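Local coordinates for protein putative rubredoxin reductase (Rhodopseudomonas palustris, PDB 3FG2) that probably uses FAD to pass electrons from NADH to the ferredoxin that serves the cytochrome P450 CYP199A2, at residues 27-32 and 70-75. Sequence-based numbering, arbitrary orientation.
Sequences GRIALI and QAIELI. With FAD (flavin-adenine dinucleotide), chain B.
Glu73 and Arg28 join their charged ends over one face of a parallel sheet, a worked example of a strand pair joined by backbone bonds and by side chains on both faces. Followed outward, Glu73 begins with CB 3.4 Å from Ile29 O, the carbonyl that accepts from its own backbone N. CG stands anti to that N (chi1 -153°), and from it the extended chain brings CD to the edge of the Arg28 guanidinium, in its plane and 3.1 Å from Arg28 NH2. OE1 takes two hydrogen bonds there, from Arg28 NE at 2.8 Å and from Arg28 NH2 at 2.7 Å, the latter on its syn lone pair; OE2 adds a weak bond from NH2. Arg28 thus grips side-on, with both nitrogens on one oxygen, and the two flat groups are turned 28° from each other. Between the strands the backbones form a parallel ladder: Glu73 N gives to Ile29 O, Leu31 N to Glu73 O at 2.6 Å in a nearly straight bond, and Ile75 N to Leu31 O. This ladder closes the beta-alpha-beta unit of strand 29-32, helix 64-69 and strand 72-75 in the Rossmann-type FAD-binding domain. On the Glu73 face, Ile75 CD1 rests against Ala30 CB at 4.0 Å. On the other face the contacts between the strands are apolar: Leu31 and Leu74 lie side by side, CD1 to CD1 at 3.8 Å, while Ile72 CG2 nears Leu31 CB, and helix 11-22 packs on Ile29 and Ile72. At the far end of the ladder, Ile32 CG2 touches FAD C2A of the adenine at 3.8 Å. Two donors converging on OE1 should favour a charged carboxylate and limit its rotation, so the chemistry changes across the sheet: an ion pair toward solvent on one face, hydrocarbon packing on the other.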
ATOM      1  N   GLY A  27       2.825 -13.908  27.111  1.00 44.47           N
ATOM      2  CA  GLY A  27       3.728 -14.755  26.350  1.00 42.78           C
ATOM      3  C   GLY A  27       4.892 -14.066  25.667  1.00 42.76           C
ATOM      4  O   GLY A  27       5.058 -12.842  25.749  1.00 42.81           O
ATOM      5  N   ARG A  28       5.703 -14.875  24.989  1.00 42.23           N
ATOM      6  CA  ARG A  28       6.879 -14.407  24.259  1.00 40.66           C
ATOM      7  C   ARG A  28       6.450 -13.873  22.894  1.00 38.41           C
ATOM      8  O   ARG A  28       5.471 -14.345  22.318  1.00 36.38           O
ATOM      9  CB  ARG A  28       7.853 -15.574  24.069  1.00 42.15           C
ATOM     10  CG  ARG A  28       9.103 -15.262  23.269  1.00 43.81           C
ATOM     11  CD  ARG A  28       9.786 -16.558  22.843  1.00 45.02           C
ATOM     12  NE  ARG A  28      11.066 -16.332  22.174  1.00 47.56           N
ATOM     13  CZ  ARG A  28      11.755 -17.280  21.542  1.00 48.47           C
ATOM     14  NH1 ARG A  28      11.289 -18.520  21.486  1.00 48.25           N
ATOM     15  NH2 ARG A  28      12.915 -16.990  20.972  1.00 49.11           N
ATOM     16  N   ILE A  29       7.184 -12.892  22.381  1.00 38.05           N
ATOM     17  CA  ILE A  29       6.867 -12.303  21.079  1.00 36.94           C
ATOM     18  C   ILE A  29       8.106 -12.167  20.201  1.00 36.07           C
ATOM     19  O   ILE A  29       8.983 -11.340  20.466  1.00 33.40           O
ATOM     20  CB  ILE A  29       6.223 -10.906  21.230  1.00 36.61           C
ATOM     21  CG1 ILE A  29       4.939 -11.011  22.059  1.00 35.41           C
ATOM     22  CG2 ILE A  29       5.929 -10.322  19.849  1.00 36.06           C
ATOM     23  CD1 ILE A  29       4.251  -9.680  22.306  1.00 33.72           C
ATOM     24  N   ALA A  30       8.161 -12.979  19.149  1.00 36.56           N
ATOM     25  CA  ALA A  30       9.288 -12.964  18.220  1.00 36.73           C
ATOM     26  C   ALA A  30       8.869 -12.360  16.885  1.00 35.11           C
ATOM     27  O   ALA A  30       7.911 -12.814  16.258  1.00 34.98           O
ATOM     28  CB  ALA A  30       9.813 -14.385  18.017  1.00 37.94           C
ATOM     29  N   LEU A  31       9.598 -11.339  16.452  1.00 33.90           N
ATOM     30  CA  LEU A  31       9.294 -10.652  15.203  1.00 32.88           C
ATOM     31  C   LEU A  31      10.342 -10.978  14.141  1.00 31.93           C
ATOM     32  O   LEU A  31      11.436 -10.426  14.160  1.00 32.30           O
ATOM     33  CB  LEU A  31       9.275  -9.138  15.441  1.00 32.75           C
ATOM     34  CG  LEU A  31       8.211  -8.260  14.777  1.00 33.03           C
ATOM     35  CD1 LEU A  31       8.718  -6.818  14.750  1.00 30.10           C
ATOM     36  CD2 LEU A  31       7.917  -8.741  13.364  1.00 34.43           C
ATOM     37  N   ILE A  32      10.004 -11.864  13.212  1.00 31.23           N
ATOM     38  CA  ILE A  32      10.931 -12.250  12.147  1.00 30.41           C
ATOM     39  C   ILE A  32      11.020 -11.159  11.080  1.00 30.96           C
ATOM     40  O   ILE A  32      10.042 -10.873  10.386  1.00 30.69           O
ATOM     41  CB  ILE A  32      10.474 -13.561  11.499  1.00 29.84           C
ATOM     42  CG1 ILE A  32      10.328 -14.624  12.588  1.00 28.58           C
ATOM     43  CG2 ILE A  32      11.473 -13.999  10.427  1.00 29.71           C
ATOM     44  CD1 ILE A  32       9.449 -15.788  12.204  1.00 31.13           C
ATOM     45  N   GLN A  70      10.522  -3.460  25.208  1.00 46.17           N
ATOM     46  CA  GLN A  70       9.192  -4.028  25.020  1.00 44.69           C
ATOM     47  C   GLN A  70       9.147  -5.550  25.056  1.00 43.59           C
ATOM     48  O   GLN A  70       8.071  -6.145  24.959  1.00 42.51           O
ATOM     49  CB  GLN A  70       8.605  -3.541  23.694  1.00 44.24           C
ATOM     50  CG  GLN A  70       8.414  -2.037  23.604  1.00 42.56           C
ATOM     51  CD  GLN A  70       7.502  -1.503  24.686  1.00 41.27           C
ATOM     52  OE1 GLN A  70       6.532  -2.155  25.068  1.00 40.05           O
ATOM     53  NE2 GLN A  70       7.797  -0.303  25.175  1.00 40.46           N
ATOM     54  N   ALA A  71      10.309  -6.178  25.202  1.00 42.92           N
ATOM     55  CA  ALA A  71      10.381  -7.635  25.239  1.00 42.03           C
ATOM     56  C   ALA A  71       9.927  -8.235  23.913  1.00 41.27           C
ATOM     57  O   ALA A  71       9.384  -9.341  23.876  1.00 39.98           O
ATOM     58  CB  ALA A  71       9.526  -8.181  26.379  1.00 42.30           C
ATOM     59  N   ILE A  72      10.135  -7.491  22.828  1.00 41.11           N
ATOM     60  CA  ILE A  72       9.776  -7.966  21.496  1.00 40.57           C
ATOM     61  C   ILE A  72      11.063  -8.436  20.843  1.00 39.92           C
ATOM     62  O   ILE A  72      11.919  -7.633  20.478  1.00 39.46           O
ATOM     63  CB  ILE A  72       9.139  -6.854  20.630  1.00 40.77           C
ATOM     64  CG1 ILE A  72       7.795  -6.439  21.232  1.00 41.05           C
ATOM     65  CG2 ILE A  72       8.946  -7.351  19.204  1.00 38.54           C
ATOM     66  CD1 ILE A  72       7.066  -5.357  20.458  1.00 42.53           C
ATOM     67  N   GLU A  73      11.191  -9.748  20.706  1.00 40.10           N
ATOM     68  CA  GLU A  73      12.384 -10.347  20.127  1.00 41.77           C
ATOM     69  C   GLU A  73      12.480 -10.099  18.623  1.00 41.39           C
ATOM     70  O   GLU A  73      11.732 -10.693  17.838  1.00 41.81           O
ATOM     71  CB  GLU A  73      12.385 -11.851  20.412  1.00 43.88           C
ATOM     72  CG  GLU A  73      13.764 -12.471  20.469  1.00 45.75           C
ATOM     73  CD  GLU A  73      13.703 -13.963  20.699  1.00 47.34           C
ATOM     74  OE1 GLU A  73      13.009 -14.388  21.650  1.00 47.09           O
ATOM     75  OE2 GLU A  73      14.354 -14.706  19.930  1.00 47.86           O
ATOM     76  N   LEU A  74      13.407  -9.230  18.229  1.00 39.68           N
ATOM     77  CA  LEU A  74      13.602  -8.899  16.820  1.00 38.74           C
ATOM     78  C   LEU A  74      14.626  -9.824  16.176  1.00 39.00           C
ATOM     79  O   LEU A  74      15.830  -9.628  16.337  1.00 40.17           O
ATOM     80  CB  LEU A  74      14.068  -7.455  16.679  1.00 36.08           C
ATOM     81  CG  LEU A  74      13.978  -6.919  15.254  1.00 35.90           C
ATOM     82  CD1 LEU A  74      12.526  -6.937  14.811  1.00 33.43           C
ATOM     83  CD2 LEU A  74      14.548  -5.507  15.191  1.00 35.60           C
ATOM     84  N   ILE A  75      14.146 -10.817  15.433  1.00 38.59           N
ATOM     85  CA  ILE A  75      15.023 -11.786  14.783  1.00 39.61           C
ATOM     86  C   ILE A  75      15.330 -11.462  13.323  1.00 40.30           C
ATOM     87  O   ILE A  75      14.438 -11.469  12.470  1.00 39.98           O
ATOM     88  CB  ILE A  75      14.411 -13.199  14.821  1.00 39.76           C
ATOM     89  CG1 ILE A  75      14.073 -13.588  16.259  1.00 39.07           C
ATOM     90  CG2 ILE A  75      15.383 -14.200  14.210  1.00 39.97           C
ATOM     91  CD1 ILE A  75      13.371 -14.917  16.370  1.00 37.62           C
TER
HETATM   92  PA  FAD B 449       4.800  -4.558   4.464  1.00 26.04           P
HETATM   93  O1A FAD B 449       5.144  -4.730   3.029  1.00 24.05           O
HETATM   94  O2A FAD B 449       4.981  -3.371   5.091  1.00 25.47           O
HETATM   95  O5B FAD B 449       5.864  -5.469   5.098  1.00 24.90           O
HETATM   96  C5B FAD B 449       6.045  -6.884   4.776  1.00 25.89           C
HETATM   97  C4B FAD B 449       7.396  -7.252   5.428  1.00 25.82           C
HETATM   98  O4B FAD B 449       7.434  -8.725   5.542  1.00 24.46           O
HETATM   99  C3B FAD B 449       8.651  -6.866   4.624  1.00 27.30           C
HETATM  100  O3B FAD B 449       9.671  -6.233   5.331  1.00 30.34           O
HETATM  101  C2B FAD B 449       8.998  -8.164   3.951  1.00 27.08           C
HETATM  102  O2B FAD B 449      10.312  -8.219   3.486  1.00 27.50           O
HETATM  103  C1B FAD B 449       8.761  -9.131   5.073  1.00 27.42           C
HETATM  104  N9A FAD B 449       8.570 -10.540   4.720  1.00 28.16           N
HETATM  105  C8A FAD B 449       7.928 -11.037   3.616  1.00 28.21           C
HETATM  106  N7A FAD B 449       7.926 -12.364   3.572  1.00 29.32           N
HETATM  107  C5A FAD B 449       8.595 -12.759   4.694  1.00 29.92           C
HETATM  108  C6A FAD B 449       8.934 -14.100   5.220  1.00 31.86           C
HETATM  109  N6A FAD B 449       8.614 -15.230   4.632  1.00 33.57           N
HETATM  110  N1A FAD B 449       9.633 -14.095   6.410  1.00 32.68           N
HETATM  111  C2A FAD B 449       9.987 -12.936   7.060  1.00 32.09           C
HETATM  112  N3A FAD B 449       9.718 -11.675   6.647  1.00 31.63           N
HETATM  113  C4A FAD B 449       9.018 -11.636   5.455  1.00 29.84           C
HETATM  114  N1  FAD B 449      -0.334   3.173   2.211  1.00 20.90           N
HETATM  115  C2  FAD B 449      -1.017   4.238   2.631  1.00 21.55           C
HETATM  116  O2  FAD B 449      -2.035   4.122   3.242  1.00 21.84           O
HETATM  117  N3  FAD B 449      -0.569   5.576   2.378  1.00 21.24           N
HETATM  118  C4  FAD B 449       0.604   5.828   1.687  1.00 23.27           C
HETATM  119  O4  FAD B 449       0.955   6.978   1.496  1.00 25.16           O
HETATM  120  C4X FAD B 449       1.362   4.669   1.225  1.00 22.39           C
HETATM  121  N5  FAD B 449       2.523   4.853   0.551  1.00 22.12           N
HETATM  122  C5X FAD B 449       3.224   3.734   0.135  1.00 20.30           C
HETATM  123  C6  FAD B 449       4.448   3.947  -0.560  1.00 19.35           C
HETATM  124  C7  FAD B 449       5.220   2.893  -1.007  1.00 18.35           C
HETATM  125  C7M FAD B 449       6.516   3.174  -1.742  1.00 18.38           C
HETATM  126  C8  FAD B 449       4.779   1.514  -0.768  1.00 18.14           C
HETATM  127  C8M FAD B 449       5.575   0.312  -1.226  1.00 13.57           C
HETATM  128  C9  FAD B 449       3.565   1.291  -0.084  1.00 17.70           C
HETATM  129  C9A FAD B 449       2.788   2.385   0.371  1.00 20.48           C
HETATM  130  N10 FAD B 449       1.534   2.229   1.096  1.00 21.33           N
HETATM  131  C10 FAD B 449       0.833   3.322   1.521  1.00 20.51           C
HETATM  132  C1' FAD B 449       1.069   0.843   1.357  1.00 18.76           C
HETATM  133  C2' FAD B 449       1.592   0.347   2.740  1.00 20.47           C
HETATM  134  O2' FAD B 449       2.996   0.479   2.753  1.00 21.53           O
HETATM  135  C3' FAD B 449       1.168  -1.098   2.906  1.00 19.73           C
HETATM  136  O3' FAD B 449      -0.253  -1.180   2.911  1.00 19.89           O
HETATM  137  C4' FAD B 449       1.712  -1.649   4.212  1.00 21.07           C
HETATM  138  O4' FAD B 449       3.162  -1.568   4.232  1.00 19.28           O
HETATM  139  C5' FAD B 449       1.279  -3.089   4.343  1.00 21.06           C
HETATM  140  O5' FAD B 449       1.900  -3.638   5.687  1.00 21.57           O
HETATM  141  P   FAD B 449       2.337  -5.073   5.764  1.00 24.67           P
HETATM  142  O1P FAD B 449       2.837  -5.173   7.233  1.00 26.46           O
HETATM  143  O2P FAD B 449       1.350  -5.993   5.412  1.00 25.23           O
HETATM  144  O3P FAD B 449       3.455  -5.315   4.847  1.00 26.60           O